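UTP-glucose-1-phosphate uridylyltransferase 2 (PDB 3GUE) probably catalyses the transfer of a uridylyl group from UTP to alpha-D-glucose 1-phosphate, giving UDP-glucose and diphosphate. Local coordinates at residues A[73-82]-A[211-222]; A[254-263]-A[274-282]. All coordinates share one frame; numbering follows the deposited sequence.

Contact 1. Residues A[73-82]-A[211-222]; sequences LLRQAVVLKL and GYRYMFISNGDN. With UPG (uridine-5'-diphosphate-glucose), chain C.
Strands 77-82 and 214-219 run side by side in the same direction, 25° between their axes, and their backbones pair from A77-Y214 through K81-S218. The hydrogen bonds zigzag as parallel pairing requires: L80 N to F216 O, at 2.9 Å, is almost straight (177°), while V78 N to Y214 O is weak and bent. At the entry to the pair, Q76 O takes two donors, R213 N in its carbonyl plane on a lone pair and Y214 N from above that plane.

The apolar contacts fall mainly on the face that carries V78, L80 and L82. V78 CG2 sits over one face of the Y212 ring, 4.0 Å from its centroid, a CH-pi contact across the strand entrance. Farther along, L80 CD2 leans on M215 SD, and L82 CD2 meets I217 CG2 at 3.5 Å. M129 of the neighbouring strand 128-132 packs on V78, L80 and M215.

The polar side-chain contacts of K81, and those to the ligand, gather at the C-terminal end of the pair. K81 reaches forward and across to the partner segment, its chain bent at chi2 (-75°) and again at chi4, which brings NZ to S218 OG at 2.7 Å and to N222 O at 3.0 Å. A water joins S218 OG to L80 O. Just beyond, N219 ND2 donates to O5' of the glucose ring at 2.9 Å and G220 N to the ribose hydroxyl O3C at 3.0 Å, while N219 OD1 accepts from N304 ND2.

This is the parallel part of the mixed GT-A (Rossmann-like) sheet, which meets the ligand at the C-terminal ends of these strands. The chemistry implies a division of labour: apolar contacts and backbone bonds join the strands, and the buried, probably charged K81 amine ties down the N219-N222 turn, whose own N219 and G220 bind glucose and ribose.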
loop_
_atom_site.group_PDB
_atom_site.type_symbol
_atom_site.label_atom_id
_atom_site.label_comp_id
_atom_site.label_asym_id
_atom_site.label_seq_id
_atom_site.Cartn_x
_atom_site.Cartn_y
_atom_site.Cartn_z
ATOM N N LEU A 73 9.553 3.858 25.517
ATOM C CA LEU A 73 8.622 3.943 24.372
ATOM C C LEU A 73 8.617 2.747 23.432
ATOM O O LEU A 73 7.550 2.322 22.975
ATOM C CB LEU A 73 8.828 5.242 23.564
ATOM C CG LEU A 73 8.371 6.506 24.302
ATOM C CD1 LEU A 73 8.916 7.737 23.613
ATOM C CD2 LEU A 73 6.801 6.585 24.510
ATOM N N LEU A 74 9.790 2.205 23.111
ATOM C CA LEU A 74 9.859 0.997 22.284
ATOM C C LEU A 74 9.123 -0.163 22.958
ATOM O O LEU A 74 8.430 -0.966 22.307
ATOM C CB LEU A 74 11.316 0.606 22.026
ATOM C CG LEU A 74 11.517 -0.669 21.214
ATOM C CD1 LEU A 74 10.946 -0.586 19.796
ATOM C CD2 LEU A 74 12.989 -1.066 21.203
ATOM N N ARG A 75 9.258 -0.232 24.281
ATOM C CA ARG A 75 8.520 -1.210 25.055
ATOM C C ARG A 75 7.008 -1.029 24.910
ATOM O O ARG A 75 6.245 -1.959 25.152
ATOM C CB ARG A 75 8.955 -1.147 26.527
ATOM C CG ARG A 75 10.351 -1.710 26.791
ATOM C CD ARG A 75 10.505 -2.055 28.263
ATOM N NE ARG A 75 10.449 -0.861 29.103
ATOM C CZ ARG A 75 11.485 -0.074 29.398
ATOM N NH1 ARG A 75 12.709 -0.344 28.947
ATOM N NH2 ARG A 75 11.288 1.011 30.132
ATOM N N GLN A 76 6.572 0.162 24.501
ATOM C CA GLN A 76 5.134 0.418 24.247
ATOM C C GLN A 76 4.686 0.204 22.782
ATOM O O GLN A 76 3.495 0.373 22.450
ATOM C CB GLN A 76 4.782 1.841 24.687
ATOM C CG GLN A 76 4.721 1.980 26.207
ATOM C CD GLN A 76 4.663 3.412 26.722
ATOM O OE1 GLN A 76 4.924 3.661 27.902
ATOM N NE2 GLN A 76 4.340 4.351 25.858
ATOM N N ALA A 77 5.637 -0.159 21.923
ATOM C CA ALA A 77 5.416 -0.179 20.484
ATOM C C ALA A 77 5.035 -1.579 19.930
ATOM O O ALA A 77 5.386 -2.602 20.499
ATOM C CB ALA A 77 6.610 0.412 19.777
ATOM N N VAL A 78 4.277 -1.589 18.838
ATOM C CA VAL A 78 3.698 -2.799 18.245
ATOM C C VAL A 78 3.791 -2.578 16.731
ATOM O O VAL A 78 3.663 -1.464 16.251
ATOM C CB VAL A 78 2.199 -2.991 18.661
ATOM C CG1 VAL A 78 1.486 -4.001 17.788
ATOM C CG2 VAL A 78 2.067 -3.429 20.155
ATOM N N VAL A 79 4.047 -3.640 15.993
ATOM C CA VAL A 79 4.180 -3.536 14.535
ATOM C C VAL A 79 3.003 -4.221 13.876
ATOM O O VAL A 79 2.585 -5.301 14.290
ATOM C CB VAL A 79 5.539 -4.084 14.015
ATOM C CG1 VAL A 79 5.620 -4.003 12.464
ATOM C CG2 VAL A 79 6.689 -3.304 14.633
ATOM N N LEU A 80 2.452 -3.543 12.873
ATOM C CA LEU A 80 1.444 -4.127 11.992
ATOM C C LEU A 80 1.897 -3.954 10.554
ATOM O O LEU A 80 2.274 -2.846 10.130
ATOM C CB LEU A 80 0.076 -3.452 12.191
ATOM C CG LEU A 80 -1.181 -3.862 11.395
ATOM C CD1 LEU A 80 -1.494 -5.301 11.465
ATOM C CD2 LEU A 80 -2.381 -3.068 11.891
ATOM N N LYS A 81 1.876 -5.055 9.810
ATOM C CA LYS A 81 2.104 -4.997 8.355
ATOM C C LYS A 81 0.772 -5.268 7.665
ATOM O O LYS A 81 0.116 -6.274 7.967
ATOM C CB LYS A 81 3.162 -6.050 7.965
ATOM C CG LYS A 81 4.576 -5.490 7.673
ATOM C CD LYS A 81 4.603 -4.794 6.299
ATOM C CE LYS A 81 6.011 -4.711 5.689
ATOM N NZ LYS A 81 6.635 -3.352 5.882
ATOM N N LEU A 82 0.343 -4.353 6.791
ATOM C CA LEU A 82 -0.881 -4.523 6.005
ATOM C C LEU A 82 -0.678 -5.693 5.005
ATOM O O LEU A 82 0.362 -5.795 4.350
ATOM C CB LEU A 82 -1.240 -3.225 5.267
ATOM C CG LEU A 82 -1.398 -1.945 6.113
ATOM C CD1 LEU A 82 -1.697 -0.693 5.256
ATOM C CD2 LEU A 82 -2.442 -2.103 7.259
ATOM N N GLY A 211 -0.277 -2.567 28.052
ATOM C CA GLY A 211 0.527 -1.373 28.272
ATOM C C GLY A 211 1.076 -0.788 26.982
ATOM O O GLY A 211 1.799 0.211 27.015
ATOM N N TYR A 212 0.746 -1.415 25.849
ATOM C CA TYR A 212 1.138 -0.868 24.543
ATOM C C TYR A 212 0.330 0.406 24.227
ATOM O O TYR A 212 -0.865 0.465 24.525
ATOM C CB TYR A 212 1.043 -1.934 23.436
ATOM C CG TYR A 212 1.919 -3.140 23.705
ATOM C CD1 TYR A 212 3.315 -3.042 23.613
ATOM C CD2 TYR A 212 1.364 -4.374 24.124
ATOM C CE1 TYR A 212 4.133 -4.132 23.877
ATOM C CE2 TYR A 212 2.189 -5.480 24.398
ATOM C CZ TYR A 212 3.568 -5.352 24.263
ATOM O OH TYR A 212 4.416 -6.414 24.508
ATOM N N ARG A 213 0.997 1.420 23.658
ATOM C CA ARG A 213 0.394 2.717 23.377
ATOM C C ARG A 213 0.658 3.195 21.948
ATOM O O ARG A 213 0.067 4.175 21.519
ATOM C CB ARG A 213 0.944 3.797 24.336
ATOM C CG ARG A 213 0.513 3.693 25.782
ATOM C CD ARG A 213 -1.011 3.927 25.939
ATOM N NE ARG A 213 -1.415 3.761 27.342
ATOM C CZ ARG A 213 -1.825 2.615 27.877
ATOM N NH1 ARG A 213 -1.885 1.526 27.141
ATOM N NH2 ARG A 213 -2.176 2.552 29.148
ATOM N N TYR A 214 1.582 2.548 21.239
ATOM C CA TYR A 214 1.976 2.987 19.898
ATOM C C TYR A 214 2.032 1.842 18.903
ATOM O O TYR A 214 2.464 0.717 19.235
ATOM C CB TYR A 214 3.331 3.701 19.955
ATOM C CG TYR A 214 3.270 5.026 20.664
ATOM C CD1 TYR A 214 2.766 6.146 20.027
ATOM C CD2 TYR A 214 3.683 5.155 21.999
ATOM C CE1 TYR A 214 2.706 7.411 20.690
ATOM C CE2 TYR A 214 3.616 6.390 22.657
ATOM C CZ TYR A 214 3.141 7.515 21.992
ATOM O OH TYR A 214 3.057 8.745 22.653
ATOM N N MET A 215 1.608 2.139 17.681
ATOM C CA MET A 215 1.619 1.169 16.622
ATOM C C MET A 215 2.257 1.745 15.372
ATOM O O MET A 215 1.848 2.787 14.892
ATOM C CB MET A 215 0.203 0.688 16.295
ATOM C CG MET A 215 0.146 -0.217 15.082
ATOM S SD MET A 215 -1.489 -0.946 14.888
ATOM C CE MET A 215 -1.580 -1.979 16.346
ATOM N N PHE A 216 3.249 1.027 14.859
ATOM C CA PHE A 216 3.825 1.311 13.559
ATOM C C PHE A 216 3.213 0.414 12.467
ATOM O O PHE A 216 3.295 -0.833 12.528
ATOM C CB PHE A 216 5.363 1.216 13.614
ATOM C CG PHE A 216 6.029 1.457 12.274
ATOM C CD1 PHE A 216 5.982 2.713 11.682
ATOM C CD2 PHE A 216 6.702 0.429 11.624
ATOM C CE1 PHE A 216 6.555 2.951 10.453
ATOM C CE2 PHE A 216 7.313 0.654 10.357
ATOM C CZ PHE A 216 7.233 1.915 9.787
ATOM N N ILE A 217 2.607 1.068 11.476
ATOM C CA ILE A 217 1.926 0.411 10.355
ATOM C C ILE A 217 2.598 0.794 9.045
ATOM O O ILE A 217 2.933 1.960 8.828
ATOM C CB ILE A 217 0.435 0.840 10.247
ATOM C CG1 ILE A 217 -0.204 1.042 11.625
ATOM C CG2 ILE A 217 -0.390 -0.155 9.358
ATOM C CD1 ILE A 217 -1.553 1.752 11.531
ATOM N N SER A 218 2.785 -0.198 8.179
ATOM C CA SER A 218 3.316 -0.024 6.825
ATOM C C SER A 218 2.755 -1.065 5.842
ATOM O O SER A 218 2.229 -2.109 6.252
ATOM C CB SER A 218 4.851 -0.120 6.849
ATOM O OG SER A 218 5.271 -1.419 7.246
ATOM N N ASN A 219 2.875 -0.751 4.554
ATOM C CA ASN A 219 2.454 -1.580 3.463
ATOM C C ASN A 219 3.192 -2.903 3.424
ATOM O O ASN A 219 4.408 -2.946 3.608
ATOM C CB ASN A 219 2.660 -0.820 2.136
ATOM C CG ASN A 219 1.614 0.267 1.898
ATOM O OD1 ASN A 219 0.592 0.345 2.593
ATOM N ND2 ASN A 219 1.855 1.093 0.881
ATOM N N GLY A 220 2.472 -4.001 3.199
ATOM C CA GLY A 220 3.165 -5.294 2.993
ATOM C C GLY A 220 4.185 -5.357 1.857
ATOM O O GLY A 220 5.107 -6.172 1.888
ATOM N N ASP A 221 3.996 -4.518 0.842
ATOM C CA ASP A 221 4.899 -4.415 -0.331
ATOM C C ASP A 221 6.147 -3.526 -0.110
ATOM O O ASP A 221 7.089 -3.560 -0.904
ATOM C CB ASP A 221 4.134 -3.920 -1.564
ATOM C CG ASP A 221 3.553 -2.512 -1.374
ATOM O OD1 ASP A 221 4.207 -1.531 -1.775
ATOM O OD2 ASP A 221 2.464 -2.384 -0.796
ATOM N N ASN A 222 6.180 -2.795 1.002
ATOM C CA ASN A 222 7.265 -1.847 1.283
ATOM C C ASN A 222 8.261 -2.423 2.260
ATOM O O ASN A 222 8.063 -2.370 3.467
ATOM C CB ASN A 222 6.722 -0.510 1.829
ATOM C CG ASN A 222 7.841 0.493 2.137
ATOM O OD1 ASN A 222 8.977 0.336 1.676
ATOM N ND2 ASN A 222 7.522 1.531 2.901
HETATM N N1 UPG C . -4.483 -3.558 1.891
HETATM C C2 UPG C . -5.172 -4.125 2.982
HETATM N N3 UPG C . -6.554 -4.065 2.959
HETATM C C4 UPG C . -7.267 -3.485 1.937
HETATM C C5 UPG C . -6.590 -2.901 0.858
HETATM C C6 UPG C . -5.200 -2.927 0.825
HETATM O O2 UPG C . -4.629 -4.695 3.940
HETATM O O4 UPG C . -8.503 -3.505 2.016
HETATM C C1C UPG C . -2.985 -3.590 1.867
HETATM C C2C UPG C . -2.241 -4.048 0.609
HETATM O O2C UPG C . -2.175 -5.479 0.547
HETATM C C3C UPG C . -0.863 -3.452 0.888
HETATM C C4C UPG C . -1.209 -2.114 1.523
HETATM O O4C UPG C . -2.560 -2.227 2.046
HETATM O O3C UPG C . -0.202 -4.250 1.868
HETATM C C5C UPG C . -1.207 -0.957 0.471
HETATM O O5C UPG C . -2.232 -1.053 -0.481
HETATM P PA UPG C . -1.961 -0.706 -2.034
HETATM O O1A UPG C . -0.706 -1.435 -2.375
HETATM O O2A UPG C . -3.160 -0.905 -2.856
HETATM O O3A UPG C . -1.588 0.896 -1.955
HETATM P PB UPG C . -2.611 2.156 -2.062
HETATM O O1B UPG C . -3.693 1.951 -1.085
HETATM O O2B UPG C . -2.947 2.457 -3.489
HETATM O O3B UPG C . -1.598 3.323 -1.632
HETATM C "C1'" UPG C . -1.062 3.329 -0.258
HETATM C "C2'" UPG C . -1.471 4.628 0.423
HETATM C "C3'" UPG C . -0.942 5.778 -0.425
HETATM C "C4'" UPG C . 0.591 5.679 -0.497
HETATM C "C5'" UPG C . 1.014 4.305 -1.078
HETATM C "C6'" UPG C . 2.487 4.071 -0.864
HETATM O "O2'" UPG C . -2.902 4.733 0.532
HETATM O "O3'" UPG C . -1.391 7.004 0.125
HETATM O "O4'" UPG C . 1.122 6.725 -1.296
HETATM O "O5'" UPG C . 0.365 3.191 -0.406
HETATM O "O6'" UPG C . 2.922 3.011 -1.718
HETATM O O HOH W 1 4.844 -2.269 9.783
#

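Contact 2. Residues A[254-263]-A[274-282]; sequences KKGGHLAYKD and RRFVLRESA. With UPG (uridine-5'-diphosphate-glucose), chain C.
One side of the glucose end of the UDP-glucose pocket is formed where segments 254-263 and 274-282 meet, with G257 and E280 facing each other as a non-hydrogen-bonded pair. E280 folds toward the sugar through its bend at chi2 (-69°), and its carboxylate takes both neighbouring hydroxyls, O2' on OE1 and O3' on OE2, each at 2.5 Å. G257 N donates almost straight (175°) to O4' at 3.0 Å. Beside it, G256 N reaches S281 OG at 3.2 Å.

These residues lie at one end of an antiparallel pair of strands, 257-262 and 275-280, whose hydrogen-bonded positions are H258-R279, A260-V277 and K262-R275. On the side of the sheet that carries H258, the guanidinium edge of R279 meets the imidazole at NE2: NE and NH2 both donate to it, each at 3.0 Å, with the two planes 83° apart. H258 ND1 donates to L259 O, and R279 NH2 also bridges to E49. On this same side V277 CG1 presses against K262 CB at 3.3 Å, tighter than usual packing. On the other side, the rings of Y261 and F276 lie nearly parallel but slid apart, 5.3 Å between centroids, while R274 CD comes over one face of the tyrosine.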
loop_
_atom_site.group_PDB
_atom_site.type_symbol
_atom_site.label_atom_id
_atom_site.label_comp_id
_atom_site.label_asym_id
_atom_site.label_seq_id
_atom_site.Cartn_x
_atom_site.Cartn_y
_atom_site.Cartn_z
ATOM N N LYS A 254 3.546 7.295 -8.980
ATOM C CA LYS A 254 2.414 7.595 -9.883
ATOM C C LYS A 254 1.067 7.131 -9.322
ATOM O O LYS A 254 -0.008 7.700 -9.644
ATOM C CB LYS A 254 2.641 6.919 -11.216
ATOM C CG LYS A 254 3.766 7.534 -12.016
ATOM C CD LYS A 254 3.946 6.820 -13.330
ATOM C CE LYS A 254 5.093 7.431 -14.122
ATOM N NZ LYS A 254 5.080 8.949 -14.148
ATOM N N LYS A 255 1.148 6.075 -8.517
ATOM C CA LYS A 255 -0.014 5.458 -7.878
ATOM C C LYS A 255 0.144 5.440 -6.346
ATOM O O LYS A 255 1.131 4.945 -5.808
ATOM C CB LYS A 255 -0.226 4.017 -8.431
ATOM C CG LYS A 255 -0.615 3.992 -9.945
ATOM C CD LYS A 255 -0.744 2.538 -10.470
ATOM C CE LYS A 255 -2.028 1.821 -9.998
ATOM N NZ LYS A 255 -1.964 0.316 -10.268
ATOM N N GLY A 256 -0.845 6.008 -5.669
ATOM C CA GLY A 256 -0.883 6.098 -4.221
ATOM C C GLY A 256 -1.513 7.435 -3.891
ATOM O O GLY A 256 -2.429 7.874 -4.576
ATOM N N GLY A 257 -1.032 8.090 -2.837
ATOM C CA GLY A 257 -1.562 9.390 -2.447
ATOM C C GLY A 257 -0.542 10.473 -2.142
ATOM O O GLY A 257 0.519 10.192 -1.613
ATOM N N HIS A 258 -0.875 11.702 -2.504
ATOM C CA HIS A 258 -0.102 12.880 -2.089
ATOM C C HIS A 258 -0.892 13.702 -1.085
ATOM O O HIS A 258 -2.134 13.654 -1.046
ATOM C CB HIS A 258 0.305 13.758 -3.284
ATOM C CG HIS A 258 -0.844 14.440 -3.957
ATOM N ND1 HIS A 258 -1.361 15.637 -3.514
ATOM C CD2 HIS A 258 -1.588 14.085 -5.031
ATOM C CE1 HIS A 258 -2.361 16.003 -4.297
ATOM N NE2 HIS A 258 -2.522 15.080 -5.224
ATOM N N LEU A 259 -0.144 14.458 -0.284
ATOM C CA LEU A 259 -0.711 15.378 0.672
ATOM C C LEU A 259 -1.081 16.671 -0.005
ATOM O O LEU A 259 -0.483 17.067 -1.018
ATOM C CB LEU A 259 0.262 15.639 1.846
ATOM C CG LEU A 259 0.413 14.477 2.831
ATOM C CD1 LEU A 259 1.188 14.947 4.079
ATOM C CD2 LEU A 259 -0.919 13.886 3.256
ATOM N N ALA A 260 -2.089 17.321 0.561
ATOM C CA ALA A 260 -2.494 18.648 0.123
ATOM C C ALA A 260 -3.110 19.303 1.334
ATOM O O ALA A 260 -3.099 18.738 2.414
ATOM C CB ALA A 260 -3.484 18.561 -1.020
ATOM N N TYR A 261 -3.629 20.501 1.141
ATOM C CA TYR A 261 -4.202 21.310 2.193
ATOM C C TYR A 261 -5.618 21.696 1.783
ATOM O O TYR A 261 -5.897 21.887 0.593
ATOM C CB TYR A 261 -3.381 22.596 2.360
ATOM C CG TYR A 261 -2.184 22.477 3.290
ATOM C CD1 TYR A 261 -2.273 21.765 4.480
ATOM C CD2 TYR A 261 -0.973 23.128 2.990
ATOM C CE1 TYR A 261 -1.192 21.663 5.344
ATOM C CE2 TYR A 261 0.127 23.020 3.846
ATOM C CZ TYR A 261 0.002 22.303 5.016
ATOM O OH TYR A 261 1.062 22.207 5.870
ATOM N N LYS A 262 -6.496 21.839 2.770
ATOM C CA LYS A 262 -7.855 22.371 2.533
ATOM C C LYS A 262 -8.215 23.394 3.610
ATOM O O LYS A 262 -7.828 23.239 4.775
ATOM C CB LYS A 262 -8.849 21.204 2.572
ATOM C CG LYS A 262 -10.206 21.449 1.955
ATOM C CD LYS A 262 -11.074 20.215 2.190
ATOM C CE LYS A 262 -11.174 19.878 3.678
ATOM N NZ LYS A 262 -11.185 18.399 3.915
ATOM N N ASP A 263 -8.971 24.417 3.235
ATOM C CA ASP A 263 -9.433 25.410 4.218
ATOM C C ASP A 263 -10.794 25.034 4.850
ATOM O O ASP A 263 -10.891 24.750 6.058
ATOM C CB ASP A 263 -9.477 26.823 3.595
ATOM C CG ASP A 263 -8.243 27.678 3.944
ATOM O OD1 ASP A 263 -7.944 28.613 3.176
ATOM O OD2 ASP A 263 -7.586 27.444 4.981
ATOM N N ARG A 274 -6.247 25.813 8.007
ATOM C CA ARG A 274 -5.639 24.768 7.182
ATOM C C ARG A 274 -5.712 23.394 7.831
ATOM O O ARG A 274 -5.361 23.233 8.999
ATOM C CB ARG A 274 -4.156 25.074 6.955
ATOM C CG ARG A 274 -3.856 26.364 6.228
ATOM C CD ARG A 274 -3.340 26.099 4.826
ATOM N NE ARG A 274 -4.396 25.740 3.880
ATOM C CZ ARG A 274 -4.389 26.054 2.582
ATOM N NH1 ARG A 274 -3.386 26.757 2.065
ATOM N NH2 ARG A 274 -5.396 25.673 1.799
ATOM N N ARG A 275 -6.143 22.397 7.060
ATOM C CA ARG A 275 -6.077 21.012 7.504
ATOM C C ARG A 275 -5.456 20.200 6.373
ATOM O O ARG A 275 -5.589 20.555 5.197
ATOM C CB ARG A 275 -7.464 20.470 7.896
ATOM C CG ARG A 275 -8.525 21.540 8.115
ATOM C CD ARG A 275 -9.691 21.082 8.997
ATOM N NE ARG A 275 -9.425 21.267 10.429
ATOM C CZ ARG A 275 -10.321 21.699 11.318
ATOM N NH1 ARG A 275 -11.556 22.004 10.936
ATOM N NH2 ARG A 275 -9.984 21.841 12.597
ATOM N N PHE A 276 -4.736 19.146 6.741
ATOM C CA PHE A 276 -4.179 18.205 5.787
ATOM C C PHE A 276 -5.293 17.442 5.078
ATOM O O PHE A 276 -6.341 17.174 5.668
ATOM C CB PHE A 276 -3.310 17.173 6.509
ATOM C CG PHE A 276 -1.896 17.628 6.809
ATOM C CD1 PHE A 276 -1.062 18.109 5.797
ATOM C CD2 PHE A 276 -1.376 17.482 8.083
ATOM C CE1 PHE A 276 0.238 18.474 6.065
ATOM C CE2 PHE A 276 -0.085 17.854 8.359
ATOM C CZ PHE A 276 0.725 18.349 7.347
ATOM N N VAL A 277 -5.067 17.125 3.806
ATOM C CA VAL A 277 -5.887 16.162 3.083
ATOM C C VAL A 277 -4.982 15.183 2.336
ATOM O O VAL A 277 -3.891 15.537 1.879
ATOM C CB VAL A 277 -6.970 16.797 2.104
ATOM C CG1 VAL A 277 -7.477 18.175 2.582
ATOM C CG2 VAL A 277 -6.468 16.875 0.669
ATOM N N LEU A 278 -5.440 13.948 2.226
ATOM C CA LEU A 278 -4.742 12.940 1.448
ATOM C C LEU A 278 -5.569 12.739 0.187
ATOM O O LEU A 278 -6.783 12.486 0.257
ATOM C CB LEU A 278 -4.592 11.656 2.267
ATOM C CG LEU A 278 -3.989 10.393 1.642
ATOM C CD1 LEU A 278 -2.522 10.586 1.319
ATOM C CD2 LEU A 278 -4.170 9.207 2.650
ATOM N N ARG A 279 -4.971 12.965 -0.973
ATOM C CA ARG A 279 -5.678 12.625 -2.210
ATOM C C ARG A 279 -5.079 11.363 -2.843
ATOM O O ARG A 279 -3.952 11.400 -3.360
ATOM C CB ARG A 279 -5.689 13.762 -3.198
ATOM C CG ARG A 279 -6.542 13.441 -4.424
ATOM C CD ARG A 279 -6.707 14.575 -5.356
ATOM N NE ARG A 279 -5.451 15.148 -5.845
ATOM C CZ ARG A 279 -5.398 16.113 -6.750
ATOM N NH1 ARG A 279 -6.527 16.577 -7.267
ATOM N NH2 ARG A 279 -4.229 16.612 -7.141
ATOM N N GLU A 280 -5.835 10.262 -2.763
ATOM C CA GLU A 280 -5.456 8.969 -3.368
ATOM C C GLU A 280 -5.713 8.961 -4.871
ATOM O O GLU A 280 -6.461 9.792 -5.378
ATOM C CB GLU A 280 -6.232 7.832 -2.730
ATOM C CG GLU A 280 -5.934 7.574 -1.247
ATOM C CD GLU A 280 -4.545 7.019 -1.004
ATOM O OE1 GLU A 280 -4.276 5.832 -1.280
ATOM O OE2 GLU A 280 -3.725 7.775 -0.507
ATOM N N SER A 281 -5.109 8.007 -5.573
ATOM C CA SER A 281 -5.405 7.782 -6.997
ATOM C C SER A 281 -6.910 7.687 -7.298
ATOM O O SER A 281 -7.405 8.307 -8.250
ATOM C CB SER A 281 -4.715 6.501 -7.465
ATOM O OG SER A 281 -3.333 6.702 -7.639
ATOM N N ALA A 282 -7.617 6.905 -6.487
ATOM C CA ALA A 282 -9.053 6.686 -6.638
ATOM C C ALA A 282 -9.921 7.925 -6.347
ATOM O O ALA A 282 -11.122 7.931 -6.637
ATOM C CB ALA A 282 -9.484 5.543 -5.759
HETATM N N1 UPG C . -4.483 -3.558 1.891
HETATM C C2 UPG C . -5.172 -4.125 2.982
HETATM N N3 UPG C . -6.554 -4.065 2.959
HETATM C C4 UPG C . -7.267 -3.485 1.937
HETATM C C5 UPG C . -6.590 -2.901 0.858
HETATM C C6 UPG C . -5.200 -2.927 0.825
HETATM O O2 UPG C . -4.629 -4.695 3.940
HETATM O O4 UPG C . -8.503 -3.505 2.016
HETATM C C1C UPG C . -2.985 -3.590 1.867
HETATM C C2C UPG C . -2.241 -4.048 0.609
HETATM O O2C UPG C . -2.175 -5.479 0.547
HETATM C C3C UPG C . -0.863 -3.452 0.888
HETATM C C4C UPG C . -1.209 -2.114 1.523
HETATM O O4C UPG C . -2.560 -2.227 2.046
HETATM O O3C UPG C . -0.202 -4.250 1.868
HETATM C C5C UPG C . -1.207 -0.957 0.471
HETATM O O5C UPG C . -2.232 -1.053 -0.481
HETATM P PA UPG C . -1.961 -0.706 -2.034
HETATM O O1A UPG C . -0.706 -1.435 -2.375
HETATM O O2A UPG C . -3.160 -0.905 -2.856
HETATM O O3A UPG C . -1.588 0.896 -1.955
HETATM P PB UPG C . -2.611 2.156 -2.062
HETATM O O1B UPG C . -3.693 1.951 -1.085
HETATM O O2B UPG C . -2.947 2.457 -3.489
HETATM O O3B UPG C . -1.598 3.323 -1.632
HETATM C "C1'" UPG C . -1.062 3.329 -0.258
HETATM C "C2'" UPG C . -1.471 4.628 0.423
HETATM C "C3'" UPG C . -0.942 5.778 -0.425
HETATM C "C4'" UPG C . 0.591 5.679 -0.497
HETATM C "C5'" UPG C . 1.014 4.305 -1.078
HETATM C "C6'" UPG C . 2.487 4.071 -0.864
HETATM O "O2'" UPG C . -2.902 4.733 0.532
HETATM O "O3'" UPG C . -1.391 7.004 0.125
HETATM O "O4'" UPG C . 1.122 6.725 -1.296
HETATM O "O5'" UPG C . 0.365 3.191 -0.406
HETATM O "O6'" UPG C . 2.922 3.011 -1.718
HETATM O O HOH W 2 -2.731 7.268 -9.894
#

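Contact 1 and contact 2 illustrate how one ligand can be held from two places in a fold: their centres lie 23 Å apart and their nearest atoms about 8 Å apart, so they do not touch, yet both reach the same UDP-glucose. In contact 1, segment 211-222 bonds the ribose and the glucose ring oxygen while L82 of 73-82 packs on the ribose; in contact 2, both segments serve the glucose hydroxyls. The glucose is thus approached from both contacts. N302, whose carbonyl O also binds the ligand, joins by backbone to G257, and its strand, 300-309, pairs with 214-219. H191, Q162, K376 and G85 add further bonds to UDP-glucose.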